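Local coordinates for protein Bd0816 (PDB 5CER) that probably acts as a serine-type D-Ala-D-Ala carboxypeptidase of the S13 peptidase family, releasing terminal D-alanine from cell-wall peptides, at residues V137-N140 and L141-F145; R81-S84 and Y85-I88; E45-G48 and V49-H53. The protein carries 2 engineered substitutions. One frame throughout, in Å; residues are numbered along the deposited sequence.

Contact 1: residues V137-N140 and L141-F145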
ATOM      1  N   VAL A 137      18.852  16.941   0.766  1.00 35.03           N
ATOM      2  CA  VAL A 137      18.021  17.705   1.690  1.00 33.65           C
ATOM      3  C   VAL A 137      17.973  19.191   1.270  1.00 33.83           C
ATOM      4  O   VAL A 137      16.900  19.816   1.228  1.00 32.87           O
ATOM      5  CB  VAL A 137      18.533  17.576   3.136  1.00 33.89           C
ATOM      6  CG1 VAL A 137      17.811  18.553   4.056  1.00 32.38           C
ATOM      7  CG2 VAL A 137      18.350  16.167   3.639  1.00 34.35           C
ATOM      8  N   ILE A 138      19.135  19.734   0.906  1.00 35.10           N
ATOM      9  CA  ILE A 138      19.193  21.049   0.278  1.00 35.69           C
ATOM     10  C   ILE A 138      18.239  21.142  -0.899  1.00 36.04           C
ATOM     11  O   ILE A 138      17.430  22.070  -0.939  1.00 34.94           O
ATOM     12  CB  ILE A 138      20.640  21.421  -0.131  1.00 37.30           C
ATOM     13  CG1 ILE A 138      21.363  21.661   1.204  1.00 37.38           C
ATOM     14  CG2 ILE A 138      20.671  22.649  -1.068  1.00 37.73           C
ATOM     15  CD1 ILE A 138      22.807  21.991   1.290  1.00 38.96           C
ATOM     16  N   LYS A 139      18.361  20.225  -1.865  1.00 38.41           N
ATOM     17  CA  LYS A 139      17.470  20.230  -3.034  1.00 40.03           C
ATOM     18  C   LYS A 139      15.967  20.368  -2.681  1.00 38.77           C
ATOM     19  O   LYS A 139      15.283  21.192  -3.274  1.00 37.51           O
ATOM     20  CB  LYS A 139      17.633  18.991  -3.908  1.00 42.48           C
ATOM     21  CG  LYS A 139      18.828  19.058  -4.820  1.00 47.08           C
ATOM     22  CD  LYS A 139      19.947  20.211  -4.667  1.00 49.68           C
ATOM     23  CE  LYS A 139      20.036  21.224  -5.810  1.00 51.94           C
ATOM     24  NZ  LYS A 139      19.377  22.532  -5.519  1.00 50.73           N
ATOM     25  N   ASN A 140      15.499  19.548  -1.740  1.00 37.75           N
ATOM     26  CA  ASN A 140      14.117  19.593  -1.239  1.00 37.12           C
ATOM     27  C   ASN A 140      13.731  20.871  -0.542  1.00 36.86           C
ATOM     28  O   ASN A 140      12.677  21.443  -0.852  1.00 38.68           O
ATOM     29  CB  ASN A 140      13.850  18.448  -0.260  1.00 36.21           C
ATOM     30  CG  ASN A 140      13.672  17.135  -0.956  1.00 37.20           C
ATOM     31  OD1 ASN A 140      12.561  16.764  -1.328  1.00 37.31           O
ATOM     32  ND2 ASN A 140      14.766  16.444  -1.191  1.00 38.01           N
ATOM     33  N   LEU A 141      14.571  21.310   0.396  1.00 36.57           N
ATOM     34  CA  LEU A 141      14.396  22.605   1.032  1.00 37.59           C
ATOM     35  C   LEU A 141      14.291  23.753   0.008  1.00 38.49           C
ATOM     36  O   LEU A 141      13.411  24.618   0.090  1.00 38.45           O
ATOM     37  CB  LEU A 141      15.521  22.898   2.042  1.00 37.88           C
ATOM     38  CG  LEU A 141      15.491  22.093   3.342  1.00 37.33           C
ATOM     39  CD1 LEU A 141      16.785  22.255   4.144  1.00 37.70           C
ATOM     40  CD2 LEU A 141      14.287  22.453   4.189  1.00 36.32           C
ATOM     41  N   LYS A 142      15.193  23.743  -0.945  1.00 40.01           N
ATOM     42  CA  LYS A 142      15.305  24.822  -1.905  1.00 42.44           C
ATOM     43  C   LYS A 142      14.166  24.825  -2.904  1.00 42.23           C
ATOM     44  O   LYS A 142      13.576  25.874  -3.167  1.00 45.08           O
ATOM     45  CB  LYS A 142      16.639  24.699  -2.633  1.00 45.67           C
ATOM     46  CG  LYS A 142      17.310  25.994  -2.910  1.00 49.57           C
ATOM     47  CD  LYS A 142      18.417  25.824  -3.939  1.00 53.73           C
ATOM     48  CE  LYS A 142      19.756  26.035  -3.252  1.00 56.26           C
ATOM     49  NZ  LYS A 142      20.115  27.483  -3.246  1.00 58.58           N
ATOM     50  N   GLU A 143      13.856  23.655  -3.455  1.00 40.45           N
ATOM     51  CA  GLU A 143      12.887  23.535  -4.522  1.00 40.66           C
ATOM     52  C   GLU A 143      11.445  23.413  -4.061  1.00 39.08           C
ATOM     53  O   GLU A 143      10.542  23.775  -4.821  1.00 38.50           O
ATOM     54  CB  GLU A 143      13.247  22.342  -5.438  1.00 42.07           C
ATOM     55  CG  GLU A 143      14.546  22.581  -6.198  1.00 44.03           C
ATOM     56  CD  GLU A 143      14.996  21.422  -7.094  1.00 45.74           C
ATOM     57  OE1 GLU A 143      14.416  20.314  -7.050  1.00 45.25           O
ATOM     58  OE2 GLU A 143      15.951  21.651  -7.860  1.00 47.74           O
ATOM     59  N   SER A 144      11.217  22.845  -2.869  1.00 37.25           N
ATOM     60  CA  SER A 144       9.838  22.500  -2.424  1.00 36.09           C
ATOM     61  C   SER A 144       9.403  23.210  -1.162  1.00 35.03           C
ATOM     62  O   SER A 144       8.366  23.876  -1.179  1.00 34.59           O
ATOM     63  CB  SER A 144       9.686  20.994  -2.240  1.00 35.62           C
ATOM     64  OG  SER A 144      10.061  20.277  -3.410  1.00 37.15           O
ATOM     65  N   PHE A 145      10.196  23.086  -0.079  1.00 35.24           N
ATOM     66  CA  PHE A 145       9.911  23.774   1.198  1.00 33.87           C
ATOM     67  C   PHE A 145       9.840  25.320   1.060  1.00 34.26           C
ATOM     68  O   PHE A 145       9.002  25.947   1.709  1.00 34.62           O
ATOM     69  CB  PHE A 145      10.939  23.410   2.273  1.00 33.39           C
ATOM     70  CG  PHE A 145      10.589  23.921   3.649  1.00 32.06           C
ATOM     71  CD1 PHE A 145      10.874  25.221   4.036  1.00 31.59           C
ATOM     72  CD2 PHE A 145       9.938  23.093   4.548  1.00 31.69           C
ATOM     73  CE1 PHE A 145      10.545  25.667   5.305  1.00 31.51           C
ATOM     74  CE2 PHE A 145       9.573  23.544   5.812  1.00 29.89           C
ATOM     75  CZ  PHE A 145       9.890  24.810   6.195  1.00 30.32           C
TER
HETATM   76  O   HOH W   1      11.518  17.907  -3.712  1.00 32.06           O
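Asn140 O takes two backbone N-H groups at once. Ser144 N donates to Asn140 O over 2.9 Å, the ordinary helical spacing. From one residue further on, Phe145 N donates to Asn140 O over 3.1 Å. Both donors are tilted out of the carbonyl plane, and the bond from Phe145 is the straighter of the two, with an N-H...O angle of 163°. The Asn140 side chain faces the loop holding Leu110 and Trp112. With CG beside the backbone N (chi1 -76°), the amide folds back toward the preceding turn, where ND2 donates to Ala136 O. Asn140 OD1 accepts from Trp112 N and also receives a water proton over 2.8 Å, so the amide is gripped at both ends and its rotation is fixed. The same water sits 2.8 Å from Ser144 OG, tying the two side chains together across one turn.

Toward the sheet, Val137 and Leu141 run side by side in the same direction, Val137 CG1 3.8 Å from Leu141 CD1, and both press on Phe104 of strand 98-104. The exposed flank is looser: Lys139 NZ stays 4.2 Å from Glu143 OE2, beyond salt-bridge range, so any attraction there is probably weak. The earlier backbone bonds, such as Lys142 N to Ile138 O, are plain alpha-helical; the added i-to-i+5 bond at Asn140, shared with the normal i-to-i+4 one, marks the pi-type turn that finishes helix 130-145.

Contact 2: residues R81-S84 and Y85-I88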
ATOM      1  N   ARG A  81       6.300  16.651   2.367  1.00 29.15           N
ATOM      2  CA  ARG A  81       5.313  17.676   2.093  1.00 28.33           C
ATOM      3  C   ARG A  81       4.403  17.943   3.286  1.00 27.71           C
ATOM      4  O   ARG A  81       4.287  19.088   3.708  1.00 28.05           O
ATOM      5  CB  ARG A  81       4.452  17.296   0.891  1.00 28.37           C
ATOM      6  CG  ARG A  81       3.388  18.345   0.497  1.00 29.67           C
ATOM      7  CD  ARG A  81       2.313  17.775  -0.444  1.00 30.11           C
ATOM      8  NE  ARG A  81       2.899  17.261  -1.674  1.00 31.71           N
ATOM      9  CZ  ARG A  81       3.047  17.890  -2.837  1.00 32.90           C
ATOM     10  NH1 ARG A  81       2.692  19.153  -3.014  1.00 33.43           N
ATOM     11  NH2 ARG A  81       3.604  17.210  -3.844  1.00 32.53           N
ATOM     12  N   ASN A  82       3.715  16.912   3.790  1.00 26.61           N
ATOM     13  CA  ASN A  82       2.604  17.147   4.711  1.00 27.34           C
ATOM     14  C   ASN A  82       3.082  17.706   6.027  1.00 27.45           C
ATOM     15  O   ASN A  82       2.475  18.633   6.573  1.00 29.42           O
ATOM     16  CB  ASN A  82       1.750  15.898   4.915  1.00 26.32           C
ATOM     17  CG  ASN A  82       0.949  15.545   3.679  1.00 26.92           C
ATOM     18  OD1 ASN A  82       0.643  16.410   2.834  1.00 27.17           O
ATOM     19  ND2 ASN A  82       0.617  14.265   3.539  1.00 26.21           N
ATOM     20  N   LEU A  83       4.127  17.113   6.549  1.00 26.71           N
ATOM     21  CA  LEU A  83       4.685  17.562   7.799  1.00 27.56           C
ATOM     22  C   LEU A  83       5.335  18.942   7.616  1.00 28.21           C
ATOM     23  O   LEU A  83       5.295  19.788   8.532  1.00 27.80           O
ATOM     24  CB  LEU A  83       5.676  16.537   8.349  1.00 28.29           C
ATOM     25  CG  LEU A  83       5.726  16.116   9.820  1.00 29.85           C
ATOM     26  CD1 LEU A  83       7.106  15.992  10.494  1.00 30.63           C
ATOM     27  CD2 LEU A  83       4.892  17.121  10.551  1.00 30.29           C
ATOM     28  N   SER A  84       5.892  19.193   6.428  1.00 27.63           N
ATOM     29  CA  SER A  84       6.381  20.538   6.085  1.00 27.90           C
ATOM     30  C   SER A  84       5.247  21.582   6.106  1.00 27.49           C
ATOM     31  O   SER A  84       5.449  22.676   6.644  1.00 28.19           O
ATOM     32  CB  SER A  84       7.141  20.529   4.754  1.00 28.19           C
ATOM     33  OG  SER A  84       8.351  19.762   4.844  1.00 30.51           O
ATOM     34  N   TYR A  85       4.088  21.263   5.497  1.00 26.14           N
ATOM     35  CA  TYR A  85       2.968  22.179   5.460  1.00 25.81           C
ATOM     36  C   TYR A  85       2.524  22.499   6.872  1.00 26.11           C
ATOM     37  O   TYR A  85       2.234  23.647   7.198  1.00 26.45           O
ATOM     38  CB  TYR A  85       1.796  21.621   4.672  1.00 25.72           C
ATOM     39  CG  TYR A  85       1.919  21.567   3.154  1.00 25.40           C
ATOM     40  CD1 TYR A  85       2.979  22.197   2.453  1.00 25.59           C
ATOM     41  CD2 TYR A  85       0.947  20.921   2.408  1.00 24.35           C
ATOM     42  CE1 TYR A  85       3.079  22.136   1.066  1.00 25.02           C
ATOM     43  CE2 TYR A  85       1.031  20.873   1.015  1.00 24.71           C
ATOM     44  CZ  TYR A  85       2.080  21.493   0.351  1.00 24.65           C
ATOM     45  OH  TYR A  85       2.160  21.417  -1.003  1.00 23.63           O
ATOM     46  N   PHE A  86       2.445  21.475   7.698  1.00 25.49           N
ATOM     47  CA  PHE A  86       2.067  21.650   9.104  1.00 25.86           C
ATOM     48  C   PHE A  86       3.074  22.552   9.851  1.00 26.47           C
ATOM     49  O   PHE A  86       2.663  23.421  10.634  1.00 25.03           O
ATOM     50  CB  PHE A  86       1.909  20.264   9.807  1.00 25.33           C
ATOM     51  CG  PHE A  86       1.571  20.354  11.265  1.00 25.43           C
ATOM     52  CD1 PHE A  86       0.302  20.722  11.666  1.00 26.31           C
ATOM     53  CD2 PHE A  86       2.545  20.146  12.234  1.00 25.28           C
ATOM     54  CE1 PHE A  86      -0.031  20.807  13.021  1.00 26.67           C
ATOM     55  CE2 PHE A  86       2.229  20.232  13.585  1.00 25.84           C
ATOM     56  CZ  PHE A  86       0.949  20.569  13.980  1.00 26.49           C
ATOM     57  N   LEU A  87       4.370  22.331   9.603  1.00 26.16           N
ATOM     58  CA  LEU A  87       5.433  23.109  10.238  1.00 26.92           C
ATOM     59  C   LEU A  87       5.333  24.577   9.824  1.00 27.89           C
ATOM     60  O   LEU A  87       5.558  25.484  10.645  1.00 27.87           O
ATOM     61  CB  LEU A  87       6.824  22.563   9.875  1.00 27.48           C
ATOM     62  CG  LEU A  87       8.027  23.399  10.318  1.00 28.65           C
ATOM     63  CD1 LEU A  87       8.065  23.531  11.836  1.00 28.92           C
ATOM     64  CD2 LEU A  87       9.330  22.848   9.798  1.00 28.19           C
ATOM     65  N   ILE A  88       4.998  24.809   8.563  1.00 28.29           N
ATOM     66  CA  ILE A  88       4.842  26.180   8.056  1.00 29.16           C
ATOM     67  C   ILE A  88       3.680  26.880   8.745  1.00 28.92           C
ATOM     68  O   ILE A  88       3.836  28.030   9.172  1.00 32.27           O
ATOM     69  CB  ILE A  88       4.709  26.196   6.520  1.00 29.31           C
ATOM     70  CG1 ILE A  88       6.060  25.759   5.915  1.00 29.46           C
ATOM     71  CG2 ILE A  88       4.305  27.577   5.999  1.00 29.70           C
ATOM     72  CD1 ILE A  88       6.139  25.703   4.397  1.00 30.50           C
TER
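Arg81 lays its aliphatic chain over one face of the Tyr85 ring, and this is where the contact packs closely. Arg81 CG stands 3.7 Å from the centroid of the Tyr85 ring and 24° off the normal, a CH-pi contact. It is displaced toward the phenol end, which puts Arg81 CG 3.4 Å from Tyr85 CZ. Both side chains point the same way: Arg81 leaves with CG anti to its own nitrogen (chi1 -179°), then bends at chi3 so that the guanidinium comes round to the hydroxyl. There Arg81 NH1 donates to Tyr85 OH over 3.1 Å. The oxygen lies near the guanidinium plane, at its edge, although the plane itself is turned steeply from the ring. Along the backbone, Tyr85 N donates to Arg81 O over 2.8 Å, so backbone and side chain join the same pair of residues.

The other flank is looser between the two segments. Leu83 CD2 only grazes Phe86 CD2, 4.2 Å away, the two side chains crossing obliquely. Both also touch Leu198, and Phe86 stacks on Phe392. The more solvent-accessible members are Arg81 and Asn82, whose polar ends turn to Glu116 and Glu115 respectively. Ser84 OG, by contrast, is buried and bonded to Gly80 O.

With the arginine donating, Tyr85 OH serves as an acceptor; the cation would probably polarise the phenol, an effect that the salt bridge from Arg81 NE to Glu116 should partly offset.

Contact 3: residues E45-G48 and V49-H53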
ATOM      1  N   GLU A  45       9.499  -2.892  18.735  1.00 28.04           N
ATOM      2  CA  GLU A  45      10.342  -3.442  19.783  1.00 30.16           C
ATOM      3  C   GLU A  45      11.469  -2.496  20.222  1.00 31.66           C
ATOM      4  O   GLU A  45      11.713  -2.357  21.413  1.00 34.47           O
ATOM      5  CB  GLU A  45      10.931  -4.758  19.349  1.00 31.45           C
ATOM      6  CG  GLU A  45      11.619  -5.493  20.475  1.00 32.90           C
ATOM      7  CD  GLU A  45      12.144  -6.831  20.021  1.00 35.77           C
ATOM      8  OE1 GLU A  45      11.301  -7.734  19.751  1.00 37.40           O
ATOM      9  OE2 GLU A  45      13.381  -6.975  19.905  1.00 37.44           O
ATOM     10  N   LYS A  46      12.148  -1.864  19.284  1.00 31.97           N
ATOM     11  CA  LYS A  46      13.253  -1.035  19.639  1.00 35.54           C
ATOM     12  C   LYS A  46      12.862   0.346  20.123  1.00 33.14           C
ATOM     13  O   LYS A  46      13.482   0.856  21.061  1.00 30.98           O
ATOM     14  CB  LYS A  46      14.241  -0.887  18.479  1.00 41.79           C
ATOM     15  CG  LYS A  46      15.589  -0.382  18.957  1.00 48.50           C
ATOM     16  CD  LYS A  46      16.672  -0.488  17.917  1.00 58.20           C
ATOM     17  CE  LYS A  46      17.474  -1.778  18.074  1.00 63.31           C
ATOM     18  NZ  LYS A  46      18.403  -1.948  16.930  1.00 63.59           N
ATOM     19  N   LEU A  47      11.884   0.951  19.476  1.00 29.66           N
ATOM     20  CA  LEU A  47      11.477   2.336  19.785  1.00 30.09           C
ATOM     21  C   LEU A  47      10.300   2.478  20.764  1.00 30.44           C
ATOM     22  O   LEU A  47      10.250   3.440  21.503  1.00 32.11           O
ATOM     23  CB  LEU A  47      11.121   3.106  18.505  1.00 28.01           C
ATOM     24  CG  LEU A  47      12.242   3.164  17.463  1.00 27.93           C
ATOM     25  CD1 LEU A  47      11.766   3.856  16.207  1.00 27.91           C
ATOM     26  CD2 LEU A  47      13.471   3.870  18.030  1.00 28.48           C
ATOM     27  N   GLY A  48       9.380   1.523  20.775  1.00 30.51           N
ATOM     28  CA  GLY A  48       8.167   1.592  21.589  1.00 29.03           C
ATOM     29  C   GLY A  48       7.024   2.011  20.683  1.00 28.81           C
ATOM     30  O   GLY A  48       7.195   2.891  19.800  1.00 27.15           O
ATOM     31  N   VAL A  49       5.859   1.412  20.906  1.00 27.53           N
ATOM     32  CA  VAL A  49       4.717   1.613  20.015  1.00 27.66           C
ATOM     33  C   VAL A  49       4.275   3.092  19.849  1.00 28.14           C
ATOM     34  O   VAL A  49       3.780   3.484  18.776  1.00 26.74           O
ATOM     35  CB  VAL A  49       3.517   0.759  20.459  1.00 26.12           C
ATOM     36  CG1 VAL A  49       2.992   1.227  21.822  1.00 25.71           C
ATOM     37  CG2 VAL A  49       2.413   0.766  19.417  1.00 25.43           C
ATOM     38  N   ASP A  50       4.410   3.875  20.915  1.00 28.67           N
ATOM     39  CA  ASP A  50       3.967   5.275  20.901  1.00 29.38           C
ATOM     40  C   ASP A  50       5.134   6.269  20.779  1.00 29.06           C
ATOM     41  O   ASP A  50       4.970   7.442  21.041  1.00 30.25           O
ATOM     42  CB  ASP A  50       3.092   5.561  22.124  1.00 29.39           C
ATOM     43  CG  ASP A  50       1.700   4.990  21.986  1.00 30.03           C
ATOM     44  OD1 ASP A  50       1.195   4.909  20.842  1.00 30.63           O
ATOM     45  OD2 ASP A  50       1.070   4.619  23.006  1.00 31.48           O
ATOM     46  N   TYR A  51       6.294   5.799  20.338  1.00 28.25           N
ATOM     47  CA  TYR A  51       7.448   6.658  20.159  1.00 27.79           C
ATOM     48  C   TYR A  51       7.169   7.812  19.170  1.00 27.74           C
ATOM     49  O   TYR A  51       6.420   7.680  18.177  1.00 27.72           O
ATOM     50  CB  TYR A  51       8.640   5.820  19.691  1.00 27.35           C
ATOM     51  CG  TYR A  51       9.856   6.624  19.311  1.00 27.31           C
ATOM     52  CD1 TYR A  51      10.771   7.037  20.276  1.00 27.00           C
ATOM     53  CD2 TYR A  51      10.096   6.953  17.978  1.00 26.69           C
ATOM     54  CE1 TYR A  51      11.874   7.773  19.928  1.00 27.05           C
ATOM     55  CE2 TYR A  51      11.209   7.662  17.614  1.00 26.70           C
ATOM     56  CZ  TYR A  51      12.087   8.088  18.598  1.00 26.79           C
ATOM     57  OH  TYR A  51      13.205   8.818  18.244  1.00 27.87           O
ATOM     58  N   ARG A  52       7.782   8.940  19.459  1.00 27.89           N
ATOM     59  CA  ARG A  52       7.642  10.111  18.646  1.00 28.23           C
ATOM     60  C   ARG A  52       9.000  10.635  18.237  1.00 28.68           C
ATOM     61  O   ARG A  52       9.906  10.833  19.080  1.00 28.39           O
ATOM     62  CB  ARG A  52       6.814  11.154  19.398  1.00 28.89           C
ATOM     63  CG  ARG A  52       5.315  10.874  19.334  1.00 30.03           C
ATOM     64  CD  ARG A  52       4.578  11.952  20.098  1.00 30.74           C
ATOM     65  NE  ARG A  52       3.157  11.696  20.305  1.00 28.92           N
ATOM     66  CZ  ARG A  52       2.163  12.185  19.571  1.00 28.89           C
ATOM     67  NH1 ARG A  52       2.374  12.923  18.481  1.00 29.26           N
ATOM     68  NH2 ARG A  52       0.921  11.906  19.920  1.00 29.05           N
ATOM     69  N   HIS A  53       9.127  10.893  16.939  1.00 29.92           N
ATOM     70  CA  HIS A  53      10.308  11.559  16.374  1.00 30.59           C
ATOM     71  C   HIS A  53      10.232  13.060  16.691  1.00 29.56           C
ATOM     72  O   HIS A  53       9.337  13.753  16.213  1.00 29.86           O
ATOM     73  CB  HIS A  53      10.412  11.331  14.867  1.00 31.10           C
ATOM     74  CG  HIS A  53      10.583   9.899  14.485  1.00 34.98           C
ATOM     75  ND1 HIS A  53      11.792   9.361  14.060  1.00 37.67           N
ATOM     76  CD2 HIS A  53       9.692   8.882  14.475  1.00 33.67           C
ATOM     77  CE1 HIS A  53      11.625   8.075  13.816  1.00 35.42           C
ATOM     78  NE2 HIS A  53      10.359   7.767  14.050  1.00 33.78           N
TER
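Gly48 leaves the helix with a positive phi (101°) and opens a type I beta turn that ends at Tyr51, where Tyr51 N donates to Gly48 O over 3.1 Å. The N-H points well at the oxygen, but the donor stands above the carbonyl plane, as the tight turn brings it back over the peptide. Having no side chain, Gly48 takes up the positive phi at the helix end without crowding Leu47 O.

Leu47, the last helical residue, meets Tyr51 across this turn. Leu47 CB comes within 3.8 Å of Tyr51 CG and lies off-centre over one ring face, 4.3 Å from the centroid, in a CH-pi contact. Leu47 CG lies over the same face, and Leu47 CD1 reaches the CD2-CE2 side of the ring, 3.9 Å from Tyr51 CD2. In the tyrosine, chi1 (173°, CG anti to the backbone N) brings the ring alongside Leu47, and chi2 near 84° turns its face to it. Here the chain passes from helix 35-47 into the loop leading to strand 54-61, and the glycine exit and beta turn together make the change of direction.

Beyond the turn, Tyr51 meets His53: Tyr51 CE2 sits 3.6 Å above the centre of the His53 imidazole, while His53 CE1 lies at the edge of the phenol ring. His53 ND1 is bonded to Ser74 O, which restricts the imidazole's rotation. At the turn's corner, Val49 packs on Tyr289 and Arg204. Asp50 forms a salt bridge with Arg204 through OD1 and a hydrogen bond with Tyr289 OH through OD2.

In the fold
All three contacts are local and follow one another in series, so none nests in or crosses another. From the N terminus, contact 3 comes first, turning the chain from helix 35-47 toward strand 54-61 of the mixed sheet. Contact 2 then lies at the start of helix 81-93, the connection of the beta-alpha-beta unit between parallel strands 67-72 and 98-104. Contact 1 closes helix 130-145, which packs on strands 98-104 and 175-181 of that sheet. Contacts 1 and 2 touch directly: the Phe145 side chain rests on Ser84 and Leu87, joining the two helices. Contact 3 stands apart, its nearest atoms about 7 Å from contact 2 and about 14 Å from contact 1.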